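Long-range contacts in CCR4-not transcription complex subunit 1 (Chaetomium thermophilum var. thermophilum DSM 1495, PDB 6H3Z), which probably serves as a core subunit of the CCR4-NOT complex, acting in mRNA deadenylation and transcriptional repression, this chain being a C-terminal MIF4G-like domain: residues A164-K169 and L200-A205; S172-E177 and L213-R218; E30-Y35 and I83-Q88; L142-L147 and M180-L185. All coordinates share one frame; numbering follows the deposited sequence.

Contact 1 (A164-K169 and L200-A205); sequences ALEQRK and LEAAWA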
loop_
_atom_site.group_PDB
_atom_site.type_symbol
_atom_site.label_atom_id
_atom_site.label_comp_id
_atom_site.label_asym_id
_atom_site.label_seq_id
_atom_site.Cartn_x
_atom_site.Cartn_y
_atom_site.Cartn_z
ATOM N N ALA A 164 -14.309 12.784 1.870
ATOM C CA ALA A 164 -14.796 12.186 3.112
ATOM C C ALA A 164 -15.092 13.244 4.178
ATOM O O ALA A 164 -16.153 13.174 4.811
ATOM C CB ALA A 164 -13.805 11.175 3.641
ATOM N N LEU A 165 -14.192 14.251 4.332
ATOM C CA LEU A 165 -14.342 15.368 5.277
ATOM C C LEU A 165 -15.560 16.254 4.922
ATOM O O LEU A 165 -16.285 16.684 5.824
ATOM C CB LEU A 165 -13.055 16.209 5.352
ATOM C CG LEU A 165 -11.825 15.546 5.951
ATOM C CD1 LEU A 165 -10.575 16.171 5.416
ATOM C CD2 LEU A 165 -11.826 15.615 7.457
ATOM N N GLU A 166 -15.773 16.512 3.606
ATOM C CA GLU A 166 -16.909 17.265 3.050
ATOM C C GLU A 166 -18.205 16.495 3.374
ATOM O O GLU A 166 -19.188 17.084 3.837
ATOM C CB GLU A 166 -16.768 17.409 1.513
ATOM C CG GLU A 166 -15.824 18.504 1.031
ATOM C CD GLU A 166 -15.514 18.506 -0.458
ATOM O OE1 GLU A 166 -16.094 17.679 -1.202
ATOM O OE2 GLU A 166 -14.671 19.334 -0.876
ATOM N N GLN A 167 -18.165 15.159 3.169
ATOM C CA GLN A 167 -19.252 14.218 3.429
ATOM C C GLN A 167 -19.479 14.025 4.937
ATOM O O GLN A 167 -20.412 13.316 5.330
ATOM C CB GLN A 167 -18.935 12.862 2.781
ATOM C CG GLN A 167 -19.130 12.821 1.267
ATOM C CD GLN A 167 -18.521 11.591 0.622
ATOM O OE1 GLN A 167 -17.638 10.909 1.172
ATOM N NE2 GLN A 167 -18.966 11.294 -0.587
ATOM N N ARG A 168 -18.617 14.643 5.778
ATOM C CA ARG A 168 -18.650 14.579 7.250
ATOM C C ARG A 168 -18.580 13.127 7.748
ATOM O O ARG A 168 -19.175 12.781 8.771
ATOM C CB ARG A 168 -19.841 15.371 7.860
ATOM C CG ARG A 168 -20.008 16.822 7.368
ATOM C CD ARG A 168 -18.856 17.712 7.782
ATOM N NE ARG A 168 -19.119 19.132 7.586
ATOM C CZ ARG A 168 -18.381 19.935 6.825
ATOM N NH1 ARG A 168 -17.326 19.460 6.172
ATOM N NH2 ARG A 168 -18.693 21.220 6.711
ATOM N N LYS A 169 -17.837 12.282 7.001
ATOM C CA LYS A 169 -17.617 10.864 7.283
ATOM C C LYS A 169 -16.928 10.706 8.653
ATOM O O LYS A 169 -15.999 11.454 8.969
ATOM C CB LYS A 169 -16.802 10.217 6.144
ATOM C CG LYS A 169 -16.846 8.702 6.113
ATOM C CD LYS A 169 -16.216 8.165 4.832
ATOM C CE LYS A 169 -16.326 6.663 4.672
ATOM N NZ LYS A 169 -17.667 6.216 4.178
ATOM N N LEU A 200 -6.872 19.693 4.303
ATOM C CA LEU A 200 -6.722 20.749 5.290
ATOM C C LEU A 200 -7.905 21.719 5.237
ATOM O O LEU A 200 -8.483 22.014 6.281
ATOM C CB LEU A 200 -5.402 21.495 5.062
ATOM C CG LEU A 200 -5.248 22.816 5.807
ATOM C CD1 LEU A 200 -4.874 22.578 7.260
ATOM C CD2 LEU A 200 -4.248 23.715 5.118
ATOM N N GLU A 201 -8.294 22.164 4.031
ATOM C CA GLU A 201 -9.418 23.088 3.826
ATOM C C GLU A 201 -10.737 22.476 4.251
ATOM O O GLU A 201 -11.458 23.087 5.053
ATOM C CB GLU A 201 -9.486 23.579 2.379
ATOM C CG GLU A 201 -8.295 24.435 2.003
ATOM C CD GLU A 201 -8.469 25.226 0.734
ATOM O OE1 GLU A 201 -9.261 24.796 -0.137
ATOM O OE2 GLU A 201 -7.850 26.309 0.637
ATOM N N ALA A 202 -11.017 21.247 3.754
ATOM C CA ALA A 202 -12.205 20.452 4.061
ATOM C C ALA A 202 -12.368 20.276 5.575
ATOM O O ALA A 202 -13.471 20.466 6.109
ATOM C CB ALA A 202 -12.090 19.089 3.389
ATOM N N ALA A 203 -11.242 19.947 6.261
ATOM C CA ALA A 203 -11.158 19.736 7.700
ATOM C C ALA A 203 -11.347 21.042 8.438
ATOM O O ALA A 203 -12.055 21.057 9.440
ATOM C CB ALA A 203 -9.825 19.119 8.062
ATOM N N TRP A 204 -10.750 22.144 7.940
ATOM C CA TRP A 204 -10.894 23.450 8.577
ATOM C C TRP A 204 -12.345 23.934 8.534
ATOM O O TRP A 204 -12.854 24.445 9.530
ATOM C CB TRP A 204 -9.965 24.489 7.947
ATOM C CG TRP A 204 -9.747 25.651 8.866
ATOM C CD1 TRP A 204 -10.411 26.846 8.852
ATOM C CD2 TRP A 204 -8.929 25.659 10.045
ATOM N NE1 TRP A 204 -10.001 27.628 9.912
ATOM C CE2 TRP A 204 -9.102 26.917 10.669
ATOM C CE3 TRP A 204 -8.024 24.741 10.613
ATOM C CZ2 TRP A 204 -8.423 27.269 11.845
ATOM C CZ3 TRP A 204 -7.338 25.101 11.766
ATOM C CH2 TRP A 204 -7.535 26.354 12.365
ATOM N N ALA A 205 -13.002 23.749 7.379
ATOM C CA ALA A 205 -14.390 24.107 7.142
ATOM C C ALA A 205 -15.313 23.429 8.161
ATOM O O ALA A 205 -16.210 24.087 8.699
ATOM C CB ALA A 205 -14.786 23.710 5.728
#
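The guanidinium of Arg168 hangs beside helix 197-209, meeting the carbonyl oxygens of Ala202 and Ala205 at an oblique slant; NH1 stands 4.0 Å from Ala202 O, too far for a bond. At its edge, nearly in plane, lies the carbonyl of Leu165, which takes a bond from NH1 (NH1 to Leu165 O 3.0 Å, N-H...O angle 161°). The backbone there ends in a Schellman motif, Arg168 at positive phi and Lys169 N bonded to Ala164 O, and the NH1 bond adds a side-chain tie to that turn. The group pairs with Glu209 through NE and makes a cation-pi contact with Trp206, a set of partners likely to fix its rotation. Leu165 carries the apolar contact. Its CB meets Ala202 CB at 3.6 Å, while CD1 lies 4.0 Å from Ala203 CB and CD2 comes alongside the same methyl. An alanine in place of Leu165 would keep the CB contact but would probably open a gap beside Ala203 where the two methyl branches had been. The small Ala202 and Ala203 fit the close approach of helix 154-166 (Leu165 CA to Ala202 CA 5.6 Å), and helix 172-183 completes the packing, Ser172, Ile173 and Leu176 touching Leu165.

Contact 2 (S172-E177 and L213-R218); sequences SIDFLE and LPAAQR
Two helices of the all-helical MIF4G-like domain run side by side where Ile173, Asp174 and Glu177 face Ala215 and Arg218, each contributing its first turns. The axes of these short segments pass 9.2 Å apart, with N-to-C directions only 27° from each other. Ala215 is the small residue at the centre: its methyl points toward helix 172-183 and is met by Ile173 CG2, with the two carbons, Ala215 CB and Ile173 CG2, 4.0 Å apart. Ile173 CG2 stands anti to its backbone N, and that places the branch against both the methyl and the carbonyl oxygen of Ala215. Asp174 touches the same methyl from the next position along. The near-parallel course is what an antiparallel helical array gives between alternate helices, for the intervening helix 197-209 runs roughly the other way and lays Trp206 against Ile173. One turn further on, Glu177 extends beyond CG and sets its carboxylate against the aliphatic root of Arg218. The two side chains cross at about a right angle, their carboxylate and guanidinium planes 84° apart. Although the charges are opposite, they do not pair: Glu177 OE1 remains 5.5 Å from Arg218 NE, so any attraction would probably be diffuse. Glu177 OE2 also lies near Ala215 O, an acceptor beside an acceptor and therefore not a bond. Phe219 and Lys222, further along helix 214-225, touch Glu177 as well.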
loop_
_atom_site.group_PDB
_atom_site.type_symbol
_atom_site.label_atom_id
_atom_site.label_comp_id
_atom_site.label_asym_id
_atom_site.label_seq_id
_atom_site.Cartn_x
_atom_site.Cartn_y
_atom_site.Cartn_z
ATOM N N SER A 172 -12.820 11.235 9.961
ATOM C CA SER A 172 -11.900 11.574 8.886
ATOM C C SER A 172 -10.828 12.569 9.337
ATOM O O SER A 172 -9.685 12.457 8.897
ATOM C CB SER A 172 -12.639 12.030 7.634
ATOM O OG SER A 172 -13.796 12.792 7.929
ATOM N N ILE A 173 -11.173 13.500 10.260
ATOM C CA ILE A 173 -10.225 14.470 10.826
ATOM C C ILE A 173 -9.131 13.681 11.554
ATOM O O ILE A 173 -7.949 14.012 11.451
ATOM C CB ILE A 173 -10.904 15.539 11.737
ATOM C CG1 ILE A 173 -11.997 16.318 10.971
ATOM C CG2 ILE A 173 -9.861 16.508 12.323
ATOM C CD1 ILE A 173 -12.901 17.200 11.809
ATOM N N ASP A 174 -9.536 12.595 12.236
ATOM C CA ASP A 174 -8.631 11.700 12.948
ATOM C C ASP A 174 -7.719 10.990 11.951
ATOM O O ASP A 174 -6.511 10.948 12.171
ATOM C CB ASP A 174 -9.412 10.706 13.813
ATOM C CG ASP A 174 -8.653 10.286 15.057
ATOM O OD1 ASP A 174 -7.597 9.623 14.915
ATOM O OD2 ASP A 174 -9.122 10.607 16.179
ATOM N N PHE A 175 -8.277 10.521 10.811
ATOM C CA PHE A 175 -7.481 9.876 9.771
ATOM C C PHE A 175 -6.475 10.872 9.202
ATOM O O PHE A 175 -5.330 10.489 8.946
ATOM C CB PHE A 175 -8.369 9.307 8.650
ATOM C CG PHE A 175 -7.619 8.516 7.594
ATOM C CD1 PHE A 175 -7.077 9.147 6.482
ATOM C CD2 PHE A 175 -7.468 7.140 7.706
ATOM C CE1 PHE A 175 -6.378 8.418 5.510
ATOM C CE2 PHE A 175 -6.779 6.411 6.725
ATOM C CZ PHE A 175 -6.227 7.059 5.646
ATOM N N LEU A 176 -6.899 12.149 9.007
ATOM C CA LEU A 176 -6.047 13.206 8.466
ATOM C C LEU A 176 -4.875 13.518 9.386
ATOM O O LEU A 176 -3.747 13.496 8.902
ATOM C CB LEU A 176 -6.847 14.455 8.082
ATOM C CG LEU A 176 -6.074 15.644 7.505
ATOM C CD1 LEU A 176 -5.288 15.281 6.264
ATOM C CD2 LEU A 176 -6.997 16.782 7.216
ATOM N N GLU A 177 -5.128 13.751 10.704
ATOM C CA GLU A 177 -4.092 14.004 11.717
ATOM C C GLU A 177 -3.084 12.849 11.686
ATOM O O GLU A 177 -1.883 13.056 11.487
ATOM C CB GLU A 177 -4.705 14.044 13.124
ATOM C CG GLU A 177 -5.520 15.265 13.496
ATOM C CD GLU A 177 -5.853 15.288 14.981
ATOM O OE1 GLU A 177 -4.907 15.432 15.792
ATOM O OE2 GLU A 177 -7.042 15.109 15.337
ATOM N N LEU A 213 -16.071 19.689 18.470
ATOM C CA LEU A 213 -15.663 18.342 18.068
ATOM C C LEU A 213 -14.360 17.958 18.802
ATOM O O LEU A 213 -13.572 18.854 19.123
ATOM C CB LEU A 213 -15.498 18.230 16.545
ATOM C CG LEU A 213 -16.712 17.767 15.762
ATOM C CD1 LEU A 213 -16.674 18.298 14.353
ATOM C CD2 LEU A 213 -16.822 16.252 15.750
ATOM N N PRO A 214 -14.121 16.660 19.124
ATOM C CA PRO A 214 -12.899 16.314 19.874
ATOM C C PRO A 214 -11.623 16.324 19.039
ATOM O O PRO A 214 -10.643 16.944 19.460
ATOM C CB PRO A 214 -13.216 14.941 20.474
ATOM C CG PRO A 214 -14.235 14.348 19.562
ATOM C CD PRO A 214 -14.951 15.464 18.851
ATOM N N ALA A 215 -11.642 15.671 17.849
ATOM C CA ALA A 215 -10.505 15.635 16.927
ATOM C C ALA A 215 -10.199 17.048 16.418
ATOM O O ALA A 215 -9.054 17.310 16.053
ATOM C CB ALA A 215 -10.789 14.697 15.761
ATOM N N ALA A 216 -11.216 17.963 16.445
ATOM C CA ALA A 216 -11.152 19.373 16.015
ATOM C C ALA A 216 -10.167 20.197 16.818
ATOM O O ALA A 216 -9.511 21.069 16.253
ATOM C CB ALA A 216 -12.527 20.016 16.085
ATOM N N GLN A 217 -10.075 19.935 18.130
ATOM C CA GLN A 217 -9.164 20.640 19.025
ATOM C C GLN A 217 -7.707 20.271 18.739
ATOM O O GLN A 217 -6.885 21.170 18.536
ATOM C CB GLN A 217 -9.542 20.393 20.502
ATOM C CG GLN A 217 -10.782 21.143 21.005
ATOM C CD GLN A 217 -10.982 22.524 20.407
ATOM O OE1 GLN A 217 -10.208 23.465 20.645
ATOM N NE2 GLN A 217 -12.001 22.647 19.569
ATOM N N ARG A 218 -7.413 18.950 18.677
ATOM C CA ARG A 218 -6.086 18.400 18.399
ATOM C C ARG A 218 -5.567 18.944 17.069
ATOM O O ARG A 218 -4.484 19.528 17.046
ATOM C CB ARG A 218 -6.125 16.856 18.375
ATOM C CG ARG A 218 -5.886 16.169 19.712
ATOM C CD ARG A 218 -4.412 15.968 20.042
ATOM N NE ARG A 218 -4.225 15.088 21.204
ATOM C CZ ARG A 218 -4.070 15.503 22.463
ATOM N NH1 ARG A 218 -4.072 16.802 22.748
ATOM N NH2 ARG A 218 -3.907 14.623 23.442
#

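Contact 3 (E30-Y35 and I83-Q88); sequences ERINKY and IYALQQ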
loop_
_atom_site.group_PDB
_atom_site.type_symbol
_atom_site.label_atom_id
_atom_site.label_comp_id
_atom_site.label_asym_id
_atom_site.label_seq_id
_atom_site.Cartn_x
_atom_site.Cartn_y
_atom_site.Cartn_z
ATOM N N GLU A 30 -1.505 -20.474 -11.825
ATOM C CA GLU A 30 -2.158 -21.138 -10.705
ATOM C C GLU A 30 -1.205 -21.309 -9.502
ATOM O O GLU A 30 -1.653 -21.179 -8.361
ATOM C CB GLU A 30 -2.731 -22.485 -11.156
ATOM C CG GLU A 30 -4.025 -22.369 -11.955
ATOM C CD GLU A 30 -4.468 -23.589 -12.757
ATOM O OE1 GLU A 30 -3.778 -24.638 -12.718
ATOM O OE2 GLU A 30 -5.516 -23.487 -13.438
ATOM N N ARG A 31 0.106 -21.560 -9.748
ATOM C CA ARG A 31 1.091 -21.663 -8.666
ATOM C C ARG A 31 1.379 -20.266 -8.071
ATOM O O ARG A 31 1.509 -20.163 -6.847
ATOM C CB ARG A 31 2.371 -22.390 -9.111
ATOM C CG ARG A 31 3.097 -23.073 -7.956
ATOM C CD ARG A 31 3.982 -24.192 -8.453
ATOM N NE ARG A 31 5.398 -23.815 -8.488
ATOM C CZ ARG A 31 6.305 -24.367 -9.289
ATOM N NH1 ARG A 31 7.570 -23.972 -9.242
ATOM N NH2 ARG A 31 5.951 -25.315 -10.153
ATOM N N ILE A 32 1.420 -19.186 -8.922
ATOM C CA ILE A 32 1.584 -17.796 -8.467
ATOM C C ILE A 32 0.449 -17.530 -7.473
ATOM O O ILE A 32 0.710 -17.135 -6.341
ATOM C CB ILE A 32 1.591 -16.751 -9.633
ATOM C CG1 ILE A 32 2.943 -16.755 -10.389
ATOM C CG2 ILE A 32 1.271 -15.338 -9.113
ATOM C CD1 ILE A 32 2.950 -16.066 -11.805
ATOM N N ASN A 33 -0.795 -17.839 -7.871
ATOM C CA ASN A 33 -1.954 -17.661 -7.008
ATOM C C ASN A 33 -1.896 -18.504 -5.760
ATOM O O ASN A 33 -2.176 -17.965 -4.689
ATOM C CB ASN A 33 -3.248 -17.865 -7.739
ATOM C CG ASN A 33 -3.433 -16.945 -8.900
ATOM O OD1 ASN A 33 -3.453 -17.418 -10.027
ATOM N ND2 ASN A 33 -3.554 -15.622 -8.658
ATOM N N LYS A 34 -1.479 -19.797 -5.859
ATOM C CA LYS A 34 -1.357 -20.636 -4.659
ATOM C C LYS A 34 -0.316 -20.081 -3.687
ATOM O O LYS A 34 -0.550 -20.142 -2.485
ATOM C CB LYS A 34 -1.136 -22.122 -4.952
ATOM C CG LYS A 34 -2.038 -22.983 -4.060
ATOM C CD LYS A 34 -1.425 -24.323 -3.718
ATOM C CE LYS A 34 -2.006 -24.902 -2.450
ATOM N NZ LYS A 34 -1.295 -26.147 -2.033
ATOM N N TYR A 35 0.775 -19.467 -4.197
ATOM C CA TYR A 35 1.762 -18.837 -3.337
ATOM C C TYR A 35 1.159 -17.641 -2.609
ATOM O O TYR A 35 1.405 -17.484 -1.415
ATOM C CB TYR A 35 3.009 -18.436 -4.131
ATOM C CG TYR A 35 3.903 -19.602 -4.476
ATOM C CD1 TYR A 35 4.170 -20.603 -3.542
ATOM C CD2 TYR A 35 4.545 -19.671 -5.712
ATOM C CE1 TYR A 35 5.014 -21.668 -3.847
ATOM C CE2 TYR A 35 5.389 -20.737 -6.031
ATOM C CZ TYR A 35 5.621 -21.733 -5.094
ATOM O OH TYR A 35 6.466 -22.782 -5.395
ATOM N N ILE A 83 4.631 -9.731 -14.782
ATOM C CA ILE A 83 3.524 -8.780 -15.009
ATOM C C ILE A 83 2.237 -9.256 -14.297
ATOM O O ILE A 83 1.604 -8.476 -13.585
ATOM C CB ILE A 83 3.309 -8.492 -16.529
ATOM C CG1 ILE A 83 4.507 -7.733 -17.131
ATOM C CG2 ILE A 83 2.024 -7.712 -16.763
ATOM C CD1 ILE A 83 4.607 -7.734 -18.645
ATOM N N TYR A 84 1.901 -10.550 -14.448
ATOM C CA TYR A 84 0.729 -11.171 -13.824
ATOM C C TYR A 84 0.815 -11.167 -12.303
ATOM O O TYR A 84 -0.174 -10.812 -11.644
ATOM C CB TYR A 84 0.532 -12.616 -14.330
ATOM C CG TYR A 84 -0.619 -13.337 -13.662
ATOM C CD1 TYR A 84 -1.938 -13.053 -14.004
ATOM C CD2 TYR A 84 -0.390 -14.315 -12.693
ATOM C CE1 TYR A 84 -3.002 -13.699 -13.382
ATOM C CE2 TYR A 84 -1.447 -14.977 -12.070
ATOM C CZ TYR A 84 -2.752 -14.656 -12.413
ATOM O OH TYR A 84 -3.814 -15.270 -11.800
ATOM N N ALA A 85 1.984 -11.610 -11.755
ATOM C CA ALA A 85 2.246 -11.682 -10.318
ATOM C C ALA A 85 2.060 -10.305 -9.681
ATOM O O ALA A 85 1.389 -10.205 -8.656
ATOM C CB ALA A 85 3.645 -12.207 -10.065
ATOM N N LEU A 86 2.574 -9.242 -10.350
ATOM C CA LEU A 86 2.446 -7.851 -9.918
ATOM C C LEU A 86 0.979 -7.393 -9.948
ATOM O O LEU A 86 0.546 -6.703 -9.020
ATOM C CB LEU A 86 3.334 -6.906 -10.744
ATOM C CG LEU A 86 4.837 -7.068 -10.584
ATOM C CD1 LEU A 86 5.552 -6.536 -11.761
ATOM C CD2 LEU A 86 5.350 -6.392 -9.356
ATOM N N GLN A 87 0.200 -7.812 -10.966
ATOM C CA GLN A 87 -1.229 -7.474 -11.033
ATOM C C GLN A 87 -1.966 -8.054 -9.822
ATOM O O GLN A 87 -2.719 -7.340 -9.164
ATOM C CB GLN A 87 -1.866 -7.995 -12.326
ATOM C CG GLN A 87 -1.604 -7.120 -13.534
ATOM C CD GLN A 87 -2.016 -7.786 -14.825
ATOM O OE1 GLN A 87 -2.538 -8.916 -14.854
ATOM N NE2 GLN A 87 -1.790 -7.089 -15.930
ATOM N N GLN A 88 -1.692 -9.336 -9.506
ATOM C CA GLN A 88 -2.305 -10.052 -8.391
ATOM C C GLN A 88 -1.958 -9.444 -7.041
ATOM O O GLN A 88 -2.869 -9.201 -6.252
ATOM C CB GLN A 88 -1.962 -11.547 -8.443
ATOM C CG GLN A 88 -2.334 -12.257 -9.739
ATOM C CD GLN A 88 -3.764 -12.049 -10.166
ATOM O OE1 GLN A 88 -4.075 -11.195 -11.021
ATOM N NE2 GLN A 88 -4.648 -12.847 -9.621
#
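With CG anti to the backbone N (chi1 177°), Tyr84 sends its ring out toward helix 22-45, while Ile32 keeps CG2 anti to its own N, which turns that branch to helix 80-93. Ile32 CD1 comes at the edge of the ring, in its plane, 3.9 Å from Tyr84 CD2. The CG2 of Ile32 touches both Tyr84 CE2 and Ala85, 4.0 Å from Ala85 CB. One ring face is covered from within the same helix by Gln88, whose CG sits 3.6 Å above the plane, offset toward the rim. At the far end of the ring, the amide of Asn33 stands beside the Tyr84 hydroxyl, its plane perpendicular to the ring. An alanine in place of Tyr84 would probably leave a gap beside Ile32 CD1 and uncover Gln88 CG, with the amide of Asn33 losing the hydroxyl beside it. This is side-by-side helix packing in the Cnot1 ARM-repeat region of the MIF4G-like domain: the axes of the short segments approach to 10.3 Å and, 34° apart, run broadly the same way. Gln88 also touches Leu36, about a turn beyond Asn33 in helix 22-45, and Ala85 rests against Ile71 of helix 59-75 and Ile113 of helix 100-116.

Contact 4 (L142-L147 and M180-L185); sequences LIAALL and MDLVLL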
loop_
_atom_site.group_PDB
_atom_site.type_symbol
_atom_site.label_atom_id
_atom_site.label_comp_id
_atom_site.label_asym_id
_atom_site.label_seq_id
_atom_site.Cartn_x
_atom_site.Cartn_y
_atom_site.Cartn_z
ATOM N N LEU A 142 -1.968 0.540 5.111
ATOM C CA LEU A 142 -1.613 0.382 3.694
ATOM C C LEU A 142 -0.623 1.476 3.298
ATOM O O LEU A 142 0.392 1.165 2.668
ATOM C CB LEU A 142 -2.855 0.392 2.765
ATOM C CG LEU A 142 -2.603 0.229 1.248
ATOM C CD1 LEU A 142 -1.880 -1.076 0.926
ATOM C CD2 LEU A 142 -3.889 0.333 0.449
ATOM N N ILE A 143 -0.921 2.755 3.660
ATOM C CA ILE A 143 -0.051 3.899 3.381
ATOM C C ILE A 143 1.307 3.574 3.998
ATOM O O ILE A 143 2.298 3.528 3.282
ATOM C CB ILE A 143 -0.617 5.236 3.945
ATOM C CG1 ILE A 143 -2.021 5.593 3.384
ATOM C CG2 ILE A 143 0.383 6.388 3.772
ATOM C CD1 ILE A 143 -2.109 6.007 2.034
ATOM N N ALA A 144 1.333 3.292 5.311
ATOM C CA ALA A 144 2.545 2.964 6.062
ATOM C C ALA A 144 3.424 1.965 5.310
ATOM O O ALA A 144 4.592 2.264 5.072
ATOM C CB ALA A 144 2.181 2.445 7.434
ATOM N N ALA A 145 2.829 0.845 4.832
ATOM C CA ALA A 145 3.476 -0.242 4.078
ATOM C C ALA A 145 4.090 0.252 2.774
ATOM O O ALA A 145 5.181 -0.185 2.399
ATOM C CB ALA A 145 2.461 -1.352 3.785
ATOM N N LEU A 146 3.387 1.175 2.099
ATOM C CA LEU A 146 3.772 1.719 0.806
ATOM C C LEU A 146 4.732 2.892 0.902
ATOM O O LEU A 146 5.335 3.234 -0.115
ATOM C CB LEU A 146 2.528 2.069 -0.029
ATOM C CG LEU A 146 1.774 0.871 -0.575
ATOM C CD1 LEU A 146 0.403 1.267 -1.032
ATOM C CD2 LEU A 146 2.565 0.173 -1.671
ATOM N N LEU A 147 4.916 3.492 2.107
ATOM C CA LEU A 147 5.898 4.583 2.259
ATOM C C LEU A 147 7.250 3.932 1.946
ATOM O O LEU A 147 7.457 2.755 2.292
ATOM C CB LEU A 147 5.902 5.189 3.684
ATOM C CG LEU A 147 4.620 5.876 4.178
ATOM C CD1 LEU A 147 4.689 6.094 5.660
ATOM C CD2 LEU A 147 4.383 7.213 3.481
ATOM N N MET A 180 -0.848 12.722 8.727
ATOM C CA MET A 180 0.138 13.797 8.803
ATOM C C MET A 180 1.265 13.474 9.757
ATOM O O MET A 180 2.407 13.781 9.451
ATOM C CB MET A 180 -0.518 15.102 9.215
ATOM C CG MET A 180 -1.567 15.580 8.259
ATOM S SD MET A 180 -2.167 17.239 8.655
ATOM C CE MET A 180 -2.303 17.170 10.496
ATOM N N ASP A 181 0.967 12.864 10.916
ATOM C CA ASP A 181 2.021 12.453 11.857
ATOM C C ASP A 181 2.870 11.369 11.176
ATOM O O ASP A 181 4.090 11.297 11.356
ATOM C CB ASP A 181 1.422 11.880 13.166
ATOM C CG ASP A 181 0.730 12.867 14.087
ATOM O OD1 ASP A 181 0.533 14.040 13.671
ATOM O OD2 ASP A 181 0.358 12.463 15.215
ATOM N N LEU A 182 2.208 10.545 10.373
ATOM C CA LEU A 182 2.836 9.445 9.693
ATOM C C LEU A 182 3.778 9.893 8.580
ATOM O O LEU A 182 4.858 9.324 8.482
ATOM C CB LEU A 182 1.747 8.463 9.208
ATOM C CG LEU A 182 2.112 7.247 8.348
ATOM C CD1 LEU A 182 3.036 6.298 9.060
ATOM C CD2 LEU A 182 0.858 6.507 7.939
ATOM N N VAL A 183 3.431 10.930 7.796
ATOM C CA VAL A 183 4.242 11.353 6.645
ATOM C C VAL A 183 5.035 12.669 6.831
ATOM O O VAL A 183 6.144 12.809 6.308
ATOM C CB VAL A 183 3.398 11.417 5.359
ATOM C CG1 VAL A 183 4.286 11.169 4.157
ATOM C CG2 VAL A 183 2.280 10.385 5.373
ATOM N N LEU A 184 4.464 13.629 7.529
ATOM C CA LEU A 184 5.115 14.921 7.726
ATOM C C LEU A 184 5.980 14.930 8.970
ATOM O O LEU A 184 7.194 15.101 8.849
ATOM C CB LEU A 184 4.095 16.091 7.751
ATOM C CG LEU A 184 2.986 16.054 6.717
ATOM C CD1 LEU A 184 1.943 17.079 7.011
ATOM C CD2 LEU A 184 3.533 16.227 5.345
ATOM N N LEU A 185 5.364 14.735 10.173
ATOM C CA LEU A 185 6.022 14.742 11.499
ATOM C C LEU A 185 7.238 13.795 11.581
ATOM O O LEU A 185 8.084 13.963 12.463
ATOM C CB LEU A 185 5.011 14.480 12.631
ATOM C CG LEU A 185 4.186 15.704 13.113
ATOM C CD1 LEU A 185 3.048 16.089 12.137
ATOM C CD2 LEU A 185 3.588 15.440 14.456
#
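Leu182 is the bump of this contact, fitting into a hollow lined by Ile143, Ala144 and Leu147. Its CG is anti to the backbone N (chi1 175°), which carries it across to the other segment; from there the two prongs are received separately. CD2 enters on the helical side, with Ile143 CG2 4.2 Å away and the backbone N of Ala144 equally near. CD1 turns to the other wall, 3.8 Å from Leu147 CD1 and 4.3 Å from Ala144 CB. Ala144, whose methyl lies at the exposed margin, borders the hollow. The fit is reciprocal. Leu147, the first residue to leave the helix, pushes its own fork between Leu182 and Val183: CD1 is taken by Leu182, while Leu147 CD2 lies 4.0 Å from Val183 CG1. The contact thus joins the C-terminal ends of helix 140-146 and helix 172-183 within the all-helical MIF4G-like domain. At the second of these, Met180 O accepts from both Leu184 N and Leu185 N. Trp154 of helix 154-166 touches Ile143, Leu147 and Val183, and Leu152 adds to Ile143 and Leu147. Chemically, the side chains that meet are all aliphatic, and the segments share neither charge nor hydrogen bond; their adhesion therefore rests on dispersion and the burial of apolar surface, and its specificity probably comes from how the branches interlock.

From the N terminus, contact 3 comes first: it joins helix 22-45 to helix 80-93 and is complete before any other begins. The remaining three are interwoven. Contact 4 opens on helix 140-146, contact 1 on helix 154-166 and contact 2 on helix 172-183; they then close in the same order, at 180-185, 200-205 and 213-218, so each pair crosses and none nests. Helix 172-183 serves both contact 2, near its start, and contact 4, at its end. Contacts 1 and 2 touch through Leu165 and Ala203, binding the last helices together. Contact 3 holds the opposite part of the domain, its centre about 38 Å from that of contact 1.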